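Local coordinates for lipoate-protein ligase, putative (Streptococcus pneumoniae, PDB 1VQZ) that is a putative lipoate-protein ligase, pairing a ligase catalytic domain of the class II tRNA synthetase clan with a smaller C-terminal domain, at residues A[48-54]-A[85-91]; A[57-61]-A[76-80]; A[30-34]-A[96-100]; A[21-25]-A[237-241]. All blocks are in the same frame, centred on the assembly; numbering follows the deposited sequence.

Contact 1. Residues A[48-54]-A[85-91]. With EDO (1,2-ethanediol), chain L.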
# COMPACT_ATOMS: atom_id res chain seq x y z
N ILE A 48 -12.31 -8.53 -0.12
CA ILE A 48 -11.69 -9.47 0.80
C ILE A 48 -10.82 -10.46 0.02
O ILE A 48 -11.25 -11.08 -0.96
CB ILE A 48 -12.77 -10.22 1.68
CG1 ILE A 48 -13.61 -9.21 2.49
CG2 ILE A 48 -12.09 -11.24 2.59
CD1 ILE A 48 -14.75 -9.82 3.35
N ASN A 49 -9.58 -10.55 0.47
CA ASN A 49 -8.58 -11.51 -0.04
C ASN A 49 -8.47 -12.70 0.86
O ASN A 49 -8.57 -12.56 2.09
CB ASN A 49 -7.22 -10.85 -0.06
CG ASN A 49 -7.12 -9.73 -1.07
OD1 ASN A 49 -7.71 -9.81 -2.16
ND2 ASN A 49 -6.28 -8.69 -0.74
N LYS A 50 -8.27 -13.86 0.24
CA LYS A 50 -7.81 -15.06 0.90
C LYS A 50 -6.42 -14.85 1.57
O LYS A 50 -5.75 -13.90 1.26
CB LYS A 50 -7.71 -16.19 -0.14
CG LYS A 50 -6.51 -16.07 -1.08
CD LYS A 50 -6.72 -16.82 -2.43
CE LYS A 50 -6.65 -18.36 -2.32
NZ LYS A 50 -5.32 -18.86 -1.94
N PRO A 51 -6.00 -15.74 2.49
CA PRO A 51 -4.69 -15.54 3.17
C PRO A 51 -3.52 -15.16 2.24
O PRO A 51 -3.13 -15.90 1.28
CB PRO A 51 -4.43 -16.88 3.89
CG PRO A 51 -5.86 -17.37 4.22
CD PRO A 51 -6.69 -16.95 2.97
N SER A 52 -2.94 -14.02 2.53
CA SER A 52 -2.01 -13.35 1.64
C SER A 52 -1.04 -12.47 2.39
O SER A 52 -1.41 -11.83 3.37
CB SER A 52 -2.77 -12.48 0.61
OG SER A 52 -3.72 -13.23 -0.18
N ILE A 53 0.22 -12.46 1.93
CA ILE A 53 1.15 -11.39 2.28
C ILE A 53 1.21 -10.40 1.13
O ILE A 53 1.61 -10.74 0.01
CB ILE A 53 2.59 -11.89 2.60
CG1 ILE A 53 2.56 -12.96 3.71
CG2 ILE A 53 3.47 -10.68 2.99
CD1 ILE A 53 2.11 -12.42 5.08
N ILE A 54 0.84 -9.17 1.42
CA ILE A 54 0.86 -8.11 0.46
C ILE A 54 2.08 -7.22 0.74
O ILE A 54 2.20 -6.66 1.83
CB ILE A 54 -0.40 -7.27 0.51
CG1 ILE A 54 -1.68 -8.13 0.37
CG2 ILE A 54 -0.39 -6.24 -0.63
CD1 ILE A 54 -1.75 -8.99 -0.88
N GLY A 85 5.30 -1.25 3.89
CA GLY A 85 5.73 -2.58 4.24
C GLY A 85 4.73 -3.69 3.96
O GLY A 85 3.68 -3.50 3.31
N ALA A 86 5.03 -4.84 4.56
CA ALA A 86 4.26 -6.04 4.36
C ALA A 86 3.04 -6.10 5.27
O ALA A 86 3.09 -5.74 6.44
CB ALA A 86 5.13 -7.29 4.56
N VAL A 87 1.94 -6.55 4.69
CA VAL A 87 0.68 -6.68 5.41
C VAL A 87 0.07 -8.08 5.20
O VAL A 87 0.09 -8.59 4.09
CB VAL A 87 -0.31 -5.61 4.93
CG1 VAL A 87 -1.52 -5.63 5.75
CG2 VAL A 87 0.35 -4.24 5.02
N TYR A 88 -0.46 -8.66 6.29
CA TYR A 88 -1.22 -9.91 6.24
C TYR A 88 -2.71 -9.69 6.03
O TYR A 88 -3.38 -8.98 6.78
CB TYR A 88 -0.99 -10.77 7.49
CG TYR A 88 -1.69 -12.10 7.41
CD1 TYR A 88 -1.27 -13.07 6.48
CD2 TYR A 88 -2.76 -12.41 8.25
CE1 TYR A 88 -1.92 -14.30 6.37
CE2 TYR A 88 -3.45 -13.67 8.14
CZ TYR A 88 -3.01 -14.59 7.21
OH TYR A 88 -3.62 -15.81 7.14
N HIS A 89 -3.21 -10.34 5.00
CA HIS A 89 -4.63 -10.43 4.73
C HIS A 89 -5.14 -11.83 4.95
O HIS A 89 -4.47 -12.82 4.61
CB HIS A 89 -4.88 -10.08 3.25
CG HIS A 89 -4.68 -8.65 2.91
ND1 HIS A 89 -3.60 -7.91 3.35
CD2 HIS A 89 -5.35 -7.83 2.05
CE1 HIS A 89 -3.66 -6.69 2.84
NE2 HIS A 89 -4.69 -6.63 2.02
N ASP A 90 -6.37 -11.90 5.45
CA ASP A 90 -7.14 -13.11 5.45
C ASP A 90 -8.61 -12.80 5.20
O ASP A 90 -8.99 -11.65 4.94
CB ASP A 90 -6.83 -13.96 6.73
CG ASP A 90 -7.45 -13.42 8.02
OD1 ASP A 90 -8.30 -12.52 8.02
OD2 ASP A 90 -7.07 -13.94 9.11
N LEU A 91 -9.46 -13.84 5.29
CA LEU A 91 -10.86 -13.68 4.98
C LEU A 91 -11.62 -12.76 5.97
O LEU A 91 -12.77 -12.46 5.72
CB LEU A 91 -11.56 -15.04 4.91
CG LEU A 91 -11.15 -15.88 3.71
CD1 LEU A 91 -11.99 -17.17 3.72
CD2 LEU A 91 -11.32 -15.14 2.33
C1 EDO L . -3.68 -4.36 -1.34
O1 EDO L . -3.86 -4.13 0.04
C2 EDO L . -4.20 -3.11 -2.01
O2 EDO L . -4.40 -3.34 -3.38
O HOH W 1 -8.57 -9.71 2.99
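His89 and Ile54 meet on one face of a small three-stranded mixed sheet, in which strand 87-89 runs antiparallel to strand 52-55, with strand 76-79 on the other flank of 52-55. The tight part is this strand pair. Four backbone bonds hold it, among them the nearly straight Ile54 N to Val87 O bond of 2.8 Å, in the hydrogen-bonded pairs Ser52-His89 and Ile54-Val87. His89 CG stands beside its backbone N (chi1 -71°), which turns the imidazole toward Ile54 CG1. That atom makes a CH-pi contact over the face, 3.6 Å from the ring centroid, the two side chains crossing at about a right angle. Asn49 lies alongside the same ring, its amide turned 25° from it, while its OD1 bonds to Asn26. On the opposite face of the sheet, Ile53 CD1 meets the edge of the Tyr88 ring at CD1, 3.7 Å away. Toward solvent-exposed Leu91 the pairing gives way: Ile48 CG2 touches Leu91 CD2 at 4.0 Å, and a water joins Asn49 N to Asp90 O. At the edge of the imidazole, near its plane, His89 NE2 shares a hydrogen bond of 3.3 Å with O1 of a 1,2-ethanediol.

Contact 2. Residues A[57-61]-A[76-80]; sequences RHQNT and EVVRR. With EDO (1,2-ethanediol), chain D; EDO (1,2-ethanediol), chain S; EDO (1,2-ethanediol), chain J.
Arg79 lays its guanidinium beside the backbone of Gln59 and grips that residue's carbonyl end-on with two nitrogens. The shorter bond, from Arg79 NH1 to Gln59 O, is 2.8 Å and uses a lone pair in the carbonyl plane; the other, from Arg79 NH2 to the same Gln59 O, is 3.1 Å and comes in close to the line of the carbonyl bond. The oxygen lies within a few degrees of the guanidinium plane, so both N-H groups point at one acceptor. A bend at the third torsion of Arg79 (chi3 -65°), after an extended start, turns the planar end onto the loop. Over one guanidinium face sits Thr61 OG1, 3.0 Å from Arg79 NH2 but badly angled for a bond; its partner is Asn251 O. The opposite face is approached by C2 of a 1,2-ethanediol.

An edge strand of the small three-stranded sheet, 76-79, is here joined to the loop 57-61 that leads from the central strand 52-55 toward helix 67-73. The same guanidinium reaches further: NE bonds to Trp250 O, and NH2 has a second partner in Tyr252 O, bonds that further limit how the group can turn and bring in the region after helix 231-245. Beyond the polar grip, Thr61 and Val77 point their methyls at one another, tip to tip, with CG2 and CG1 3.9 Å apart. At the far end, Arg57 packs its CB against Arg80 O at 3.5 Å, and its NH2 is bonded to Gly293 O.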
# COMPACT_ATOMS: atom_id res chain seq x y z
N ARG A 57 5.10 -1.69 -2.89
CA ARG A 57 5.57 -1.46 -4.25
C ARG A 57 7.10 -1.52 -4.49
O ARG A 57 7.56 -1.90 -5.61
CB ARG A 57 4.99 -0.08 -4.67
CG ARG A 57 5.28 0.35 -6.01
CD ARG A 57 4.63 1.70 -6.25
NE ARG A 57 5.16 2.68 -5.34
CZ ARG A 57 4.55 3.77 -4.94
NH1 ARG A 57 3.32 4.09 -5.33
NH2 ARG A 57 5.19 4.56 -4.10
N HIS A 58 7.89 -1.16 -3.49
CA HIS A 58 9.33 -1.16 -3.63
C HIS A 58 10.09 -2.15 -2.75
O HIS A 58 11.31 -2.12 -2.75
CB HIS A 58 9.86 0.25 -3.44
CG HIS A 58 9.29 1.23 -4.42
ND1 HIS A 58 9.26 0.99 -5.78
CD2 HIS A 58 8.68 2.43 -4.23
CE1 HIS A 58 8.69 2.02 -6.39
NE2 HIS A 58 8.31 2.91 -5.49
N GLN A 59 9.38 -3.04 -2.05
CA GLN A 59 10.02 -4.01 -1.18
C GLN A 59 10.80 -5.05 -2.03
O GLN A 59 10.41 -5.41 -3.13
CB GLN A 59 9.03 -4.74 -0.23
CG GLN A 59 8.53 -3.91 0.95
CD GLN A 59 7.78 -4.72 1.99
OE1 GLN A 59 6.57 -4.97 1.86
NE2 GLN A 59 8.49 -5.12 3.05
N ASN A 60 11.91 -5.49 -1.46
CA ASN A 60 12.74 -6.53 -2.04
C ASN A 60 12.20 -7.86 -1.52
O ASN A 60 12.66 -8.40 -0.51
CB ASN A 60 14.22 -6.28 -1.70
CG ASN A 60 15.15 -7.27 -2.38
OD1 ASN A 60 14.70 -8.25 -2.96
ND2 ASN A 60 16.43 -7.06 -2.26
N THR A 61 11.16 -8.33 -2.22
CA THR A 61 10.30 -9.42 -1.81
C THR A 61 11.08 -10.67 -1.40
O THR A 61 10.88 -11.21 -0.31
CB THR A 61 9.31 -9.73 -2.90
OG1 THR A 61 8.75 -8.49 -3.39
CG2 THR A 61 8.20 -10.63 -2.36
N GLU A 76 -0.86 -16.61 -0.45
CA GLU A 76 -0.48 -15.82 -1.66
C GLU A 76 0.53 -14.72 -1.29
O GLU A 76 0.46 -14.19 -0.20
CB GLU A 76 -1.70 -15.13 -2.28
CG GLU A 76 -2.95 -15.98 -2.58
CD GLU A 76 -2.72 -17.02 -3.62
OE1 GLU A 76 -1.74 -16.91 -4.35
OE2 GLU A 76 -3.52 -17.97 -3.73
N VAL A 77 1.46 -14.40 -2.18
CA VAL A 77 2.34 -13.25 -2.07
C VAL A 77 2.13 -12.35 -3.30
O VAL A 77 2.49 -12.75 -4.44
CB VAL A 77 3.84 -13.65 -1.86
CG1 VAL A 77 4.75 -12.47 -1.84
CG2 VAL A 77 4.00 -14.48 -0.61
N VAL A 78 1.61 -11.13 -3.07
CA VAL A 78 1.36 -10.17 -4.15
C VAL A 78 1.85 -8.77 -3.79
O VAL A 78 1.67 -8.31 -2.67
CB VAL A 78 -0.16 -10.17 -4.52
CG1 VAL A 78 -0.49 -9.22 -5.67
CG2 VAL A 78 -0.64 -11.61 -4.86
N ARG A 79 2.53 -8.12 -4.72
CA ARG A 79 3.00 -6.75 -4.55
C ARG A 79 1.88 -5.81 -4.93
O ARG A 79 1.32 -5.91 -6.00
CB ARG A 79 4.22 -6.52 -5.42
CG ARG A 79 4.87 -5.18 -5.30
CD ARG A 79 5.87 -4.99 -6.38
NE ARG A 79 7.05 -5.88 -6.36
CZ ARG A 79 8.08 -5.79 -5.52
NH1 ARG A 79 8.08 -4.92 -4.51
NH2 ARG A 79 9.12 -6.61 -5.67
N ARG A 80 1.57 -4.88 -4.03
CA ARG A 80 0.59 -3.83 -4.33
C ARG A 80 1.21 -2.58 -4.94
O ARG A 80 2.47 -2.45 -5.15
CB ARG A 80 -0.21 -3.48 -3.04
CG ARG A 80 0.61 -2.85 -1.93
CD ARG A 80 -0.26 -2.32 -0.75
NE ARG A 80 0.69 -1.67 0.15
CZ ARG A 80 1.44 -2.28 1.08
NH1 ARG A 80 1.27 -3.57 1.33
NH2 ARG A 80 2.37 -1.59 1.75
C1 EDO D . 11.88 -2.01 -6.20
O1 EDO D . 11.72 -0.62 -6.38
C2 EDO D . 10.81 -2.80 -6.92
O2 EDO D . 10.95 -2.61 -8.30
C1 EDO S . 9.26 0.18 -9.66
O1 EDO S . 9.69 1.60 -9.72
C2 EDO S . 8.49 -0.31 -8.41
O2 EDO S . 7.49 -1.36 -8.54
C1 EDO J . 15.97 -8.01 -6.46
O1 EDO J . 15.92 -8.90 -5.33
C2 EDO J . 17.05 -6.99 -6.14
O2 EDO J . 18.26 -7.69 -5.84

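Contact 3. Residues A[30-34]-A[96-100]; sequences EEYAF and YTIIS. With EDO (1,2-ethanediol), chain N; EDO (1,2-ethanediol), chain L.
Glu30 and Phe34 face Thr97 and Ile99 from a helix that runs almost parallel to the strand, the two short axes 17° apart and 9.5 Å at closest approach. That spacing is bridged by side chains. Glu30 has CG anti to its own nitrogen (chi1 -178°) and continues extended, which carries the carboxylate across to the strand. There Thr97 OG1 donates to Glu30 OE2 over 2.7 Å, meeting the oxygen on its anti side and 19° out of the carboxylate plane. The same oxygen accepts from a water, 3.0 Å away, that also donates to Tyr96 O, and from His158 ND1; three donors meet one buried oxygen. The other oxygen, Glu30 OE1, lies next to O2 of a 1,2-ethanediol, at a separation too short to be relied on. Thr97 CG2 lies against the aliphatic part of Glu30, 3.7 Å from its CG.

One turn further along, the contact becomes wholly apolar. Ile99 CD1 rests against Ala33 and Phe34, 3.9 Å from Ala33 CB and 4.1 Å from Phe34 CB, and comes closest to the helix backbone at Phe34 N, 3.6 Å away. Ile99 CG2 lies at the edge of the Phe34 ring.

The contact is a helix laid on a mixed sheet, the alpha/beta packing of the ligase's larger domain. Strand 93-101 runs between 42-47 and 154-162 in that sheet; Trp47 of the former bonds to Thr97 OG1, Met156 of the latter touches both Glu30 and Phe34, and helix 231-245 packs against Glu31 and Tyr32.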
# COMPACT_ATOMS: atom_id res chain seq x y z
N GLU A 30 -8.83 -3.59 -8.64
CA GLU A 30 -8.66 -2.29 -7.99
C GLU A 30 -7.83 -1.36 -8.87
O GLU A 30 -8.18 -0.17 -9.04
CB GLU A 30 -8.01 -2.45 -6.59
CG GLU A 30 -7.84 -1.13 -5.81
CD GLU A 30 -6.99 -1.31 -4.59
OE1 GLU A 30 -5.89 -1.87 -4.74
OE2 GLU A 30 -7.43 -0.90 -3.48
N GLU A 31 -6.74 -1.88 -9.43
CA GLU A 31 -5.92 -1.07 -10.32
C GLU A 31 -6.69 -0.60 -11.56
O GLU A 31 -6.51 0.55 -12.08
CB GLU A 31 -4.67 -1.83 -10.77
CG GLU A 31 -3.68 -0.93 -11.50
CD GLU A 31 -2.46 -1.66 -12.03
OE1 GLU A 31 -2.58 -2.71 -12.71
OE2 GLU A 31 -1.37 -1.16 -11.79
N TYR A 32 -7.52 -1.50 -12.08
CA TYR A 32 -8.37 -1.19 -13.23
C TYR A 32 -9.33 -0.02 -12.93
O TYR A 32 -9.47 0.90 -13.72
CB TYR A 32 -9.13 -2.42 -13.68
CG TYR A 32 -9.73 -2.23 -15.05
CD1 TYR A 32 -8.96 -2.38 -16.20
CD2 TYR A 32 -11.07 -1.89 -15.20
CE1 TYR A 32 -9.49 -2.18 -17.49
CE2 TYR A 32 -11.63 -1.70 -16.49
CZ TYR A 32 -10.82 -1.84 -17.64
OH TYR A 32 -11.37 -1.66 -18.88
N ALA A 33 -9.98 -0.05 -11.77
CA ALA A 33 -10.80 1.05 -11.36
C ALA A 33 -9.97 2.34 -11.23
O ALA A 33 -10.36 3.39 -11.76
CB ALA A 33 -11.55 0.69 -10.06
N PHE A 34 -8.82 2.27 -10.55
CA PHE A 34 -7.96 3.44 -10.33
C PHE A 34 -7.49 4.04 -11.65
O PHE A 34 -7.64 5.26 -11.91
CB PHE A 34 -6.76 2.98 -9.53
CG PHE A 34 -5.79 4.07 -9.13
CD1 PHE A 34 -6.21 5.40 -8.90
CD2 PHE A 34 -4.45 3.73 -8.86
CE1 PHE A 34 -5.30 6.38 -8.45
CE2 PHE A 34 -3.54 4.70 -8.43
CZ PHE A 34 -3.98 6.03 -8.23
N TYR A 96 -10.67 -1.68 1.70
CA TYR A 96 -11.47 -0.58 1.16
C TYR A 96 -10.64 0.12 0.11
O TYR A 96 -9.37 0.17 0.20
CB TYR A 96 -11.95 0.42 2.25
CG TYR A 96 -10.83 1.19 2.92
CD1 TYR A 96 -10.19 0.69 4.07
CD2 TYR A 96 -10.38 2.39 2.38
CE1 TYR A 96 -9.13 1.40 4.65
CE2 TYR A 96 -9.35 3.09 2.94
CZ TYR A 96 -8.72 2.60 4.06
OH TYR A 96 -7.70 3.37 4.58
N THR A 97 -11.35 0.69 -0.87
CA THR A 97 -10.74 1.49 -1.94
C THR A 97 -11.55 2.75 -2.20
O THR A 97 -12.73 2.67 -2.45
CB THR A 97 -10.74 0.68 -3.22
OG1 THR A 97 -10.04 -0.53 -2.99
CG2 THR A 97 -10.13 1.42 -4.34
N ILE A 98 -10.92 3.91 -2.12
CA ILE A 98 -11.53 5.22 -2.39
C ILE A 98 -10.71 5.90 -3.48
O ILE A 98 -9.61 6.34 -3.23
CB ILE A 98 -11.50 6.08 -1.14
CG1 ILE A 98 -12.07 5.30 0.05
CG2 ILE A 98 -12.29 7.39 -1.31
CD1 ILE A 98 -11.68 5.92 1.37
N ILE A 99 -11.28 5.99 -4.67
CA ILE A 99 -10.66 6.64 -5.83
C ILE A 99 -11.37 7.90 -6.22
O ILE A 99 -12.62 7.97 -6.24
CB ILE A 99 -10.70 5.68 -7.02
CG1 ILE A 99 -9.80 4.46 -6.73
CG2 ILE A 99 -10.29 6.38 -8.30
CD1 ILE A 99 -10.28 3.20 -7.41
N SER A 100 -10.57 8.93 -6.54
CA SER A 100 -11.14 10.26 -6.87
C SER A 100 -10.25 11.01 -7.83
O SER A 100 -9.03 10.99 -7.71
CB SER A 100 -11.32 11.12 -5.63
OG SER A 100 -10.03 11.32 -5.06
C1 EDO N . -2.65 -1.17 -16.62
O1 EDO N . -3.09 -0.20 -15.68
C2 EDO N . -2.46 -2.47 -15.85
O2 EDO N . -1.28 -2.44 -15.06
C1 EDO L . -3.68 -4.36 -1.34
O1 EDO L . -3.86 -4.13 0.04
C2 EDO L . -4.20 -3.11 -2.01
O2 EDO L . -4.40 -3.34 -3.38
O HOH W 2 -7.62 -1.92 -0.66

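Contact 4. Residues A[21-25]-A[237-241]; sequences NDTAF and INRIK
Phe25 presents the edge of its ring to Asn238, whose OD1 lies near the ring plane 3.3 Å from Phe25 CD1, where the slightly positive ring hydrogens would suit an oxygen. The amide is not coplanar with the ring but turned 31° from it, and its ND2 makes a weak bond to Leu234 O, one turn back in its own helix. Ile237 CG2 comes to the ring obliquely, 3.6 Å from Phe25 CE1. CG2, anti to the backbone nitrogen of Ile237 (chi1 -69° for CG1), is the branch that touches the ring.

Lys241 reaches along the start of helix 23-36. Its chain is fully extended from CB to NZ: its CG lies 3.9 Å from Ala24 CB, and its CD lies 4.0 Å from Phe25 CB. At the end, Lys241 NZ forms a salt bridge of 2.7 Å with Asp22 OD2, met on the syn side and 20° out of the carboxylate plane, the two side chains crossing at about a right angle. The second carboxylate oxygen, Asp22 OD1, accepts a weak bond of 3.4 Å from Phe25 N. One carboxylate thereby serves both helices, and the lysine charge and the helix N-terminus would both tend to favour its anionic form.

In sum, a partly exposed packing of helix 231-245 against helix 23-36, here at its first turn, combines a small apolar patch with a salt bridge at its margin, and the aspartate that receives the bridge occupies the N-cap position of helix 23-36.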
# COMPACT_ATOMS: atom_id res chain seq x y z
N ASN A 21 -12.37 -13.85 -3.71
CA ASN A 21 -11.25 -13.81 -2.75
C ASN A 21 -9.88 -14.06 -3.38
O ASN A 21 -8.87 -14.22 -2.65
CB ASN A 21 -11.50 -14.80 -1.60
CG ASN A 21 -12.80 -14.51 -0.83
OD1 ASN A 21 -13.13 -13.36 -0.50
ND2 ASN A 21 -13.53 -15.55 -0.56
N ASP A 22 -9.84 -14.08 -4.72
CA ASP A 22 -8.63 -14.28 -5.52
C ASP A 22 -7.74 -13.04 -5.48
O ASP A 22 -7.98 -12.05 -6.15
CB ASP A 22 -9.05 -14.66 -6.95
CG ASP A 22 -7.88 -15.06 -7.90
OD1 ASP A 22 -6.73 -14.61 -7.78
OD2 ASP A 22 -8.16 -15.80 -8.87
N THR A 23 -6.68 -13.12 -4.69
CA THR A 23 -5.90 -11.95 -4.36
C THR A 23 -5.41 -11.21 -5.61
O THR A 23 -5.59 -9.99 -5.75
CB THR A 23 -4.70 -12.31 -3.44
OG1 THR A 23 -5.17 -12.95 -2.25
CG2 THR A 23 -3.92 -11.06 -3.05
N ALA A 24 -4.77 -11.92 -6.51
CA ALA A 24 -4.24 -11.30 -7.70
C ALA A 24 -5.33 -10.68 -8.59
O ALA A 24 -5.14 -9.58 -9.13
CB ALA A 24 -3.41 -12.28 -8.47
N PHE A 25 -6.48 -11.35 -8.71
CA PHE A 25 -7.61 -10.84 -9.44
C PHE A 25 -8.13 -9.54 -8.80
O PHE A 25 -8.40 -8.53 -9.48
CB PHE A 25 -8.74 -11.89 -9.52
CG PHE A 25 -10.01 -11.34 -10.12
CD1 PHE A 25 -10.11 -11.16 -11.49
CD2 PHE A 25 -11.04 -10.91 -9.31
CE1 PHE A 25 -11.26 -10.61 -12.04
CE2 PHE A 25 -12.18 -10.33 -9.84
CZ PHE A 25 -12.27 -10.17 -11.21
N ILE A 237 -9.28 -6.94 -17.04
CA ILE A 237 -8.88 -7.16 -15.67
C ILE A 237 -8.06 -8.45 -15.48
O ILE A 237 -7.01 -8.44 -14.86
CB ILE A 237 -10.07 -7.11 -14.69
CG1 ILE A 237 -10.59 -5.66 -14.61
CG2 ILE A 237 -9.67 -7.60 -13.27
CD1 ILE A 237 -11.93 -5.55 -13.98
N ASN A 238 -8.53 -9.54 -16.05
CA ASN A 238 -7.79 -10.79 -15.98
C ASN A 238 -6.46 -10.77 -16.73
O ASN A 238 -5.48 -11.42 -16.31
CB ASN A 238 -8.70 -11.97 -16.41
CG ASN A 238 -9.62 -12.46 -15.25
OD1 ASN A 238 -9.12 -12.84 -14.21
ND2 ASN A 238 -10.94 -12.42 -15.44
N ARG A 239 -6.41 -10.05 -17.85
CA ARG A 239 -5.14 -9.80 -18.53
C ARG A 239 -4.12 -9.11 -17.59
O ARG A 239 -2.94 -9.45 -17.59
CB ARG A 239 -5.37 -8.96 -19.80
CG ARG A 239 -4.10 -8.63 -20.63
CD ARG A 239 -3.68 -9.81 -21.55
N ILE A 240 -4.56 -8.12 -16.86
CA ILE A 240 -3.71 -7.43 -15.89
C ILE A 240 -3.27 -8.39 -14.77
O ILE A 240 -2.14 -8.35 -14.34
CB ILE A 240 -4.41 -6.19 -15.27
CG1 ILE A 240 -4.64 -5.14 -16.37
CG2 ILE A 240 -3.52 -5.60 -14.12
CD1 ILE A 240 -5.43 -3.91 -15.95
N LYS A 241 -4.19 -9.23 -14.28
CA LYS A 241 -3.83 -10.34 -13.38
C LYS A 241 -2.76 -11.25 -14.00
O LYS A 241 -1.73 -11.50 -13.37
CB LYS A 241 -5.10 -11.13 -13.00
CG LYS A 241 -4.85 -12.35 -12.09
CD LYS A 241 -6.03 -13.36 -12.04
CE LYS A 241 -5.74 -14.49 -11.01
NZ LYS A 241 -6.67 -15.68 -11.06

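In the fold
The four contacts differ in depth and in chemistry. Contact 3 is wholly buried, joining helix 23-36 to the large sheet through a shared carboxylate and aliphatic packing. Contact 4 uses the beginning of that helix but lies near the surface, where a salt bridge takes over. Contacts 1 and 2, both partly buried, meet in the small sheet: one is backbone pairing of strands, the other an arginine grip on a loop carbonyl. They touch through a salt bridge between Lys50 and Glu76. Contact 1 also reaches contact 4, Ser52 probably bonding to Thr23, while contacts 1 and 3 share a 1,2-ethanediol between His89 and Glu30.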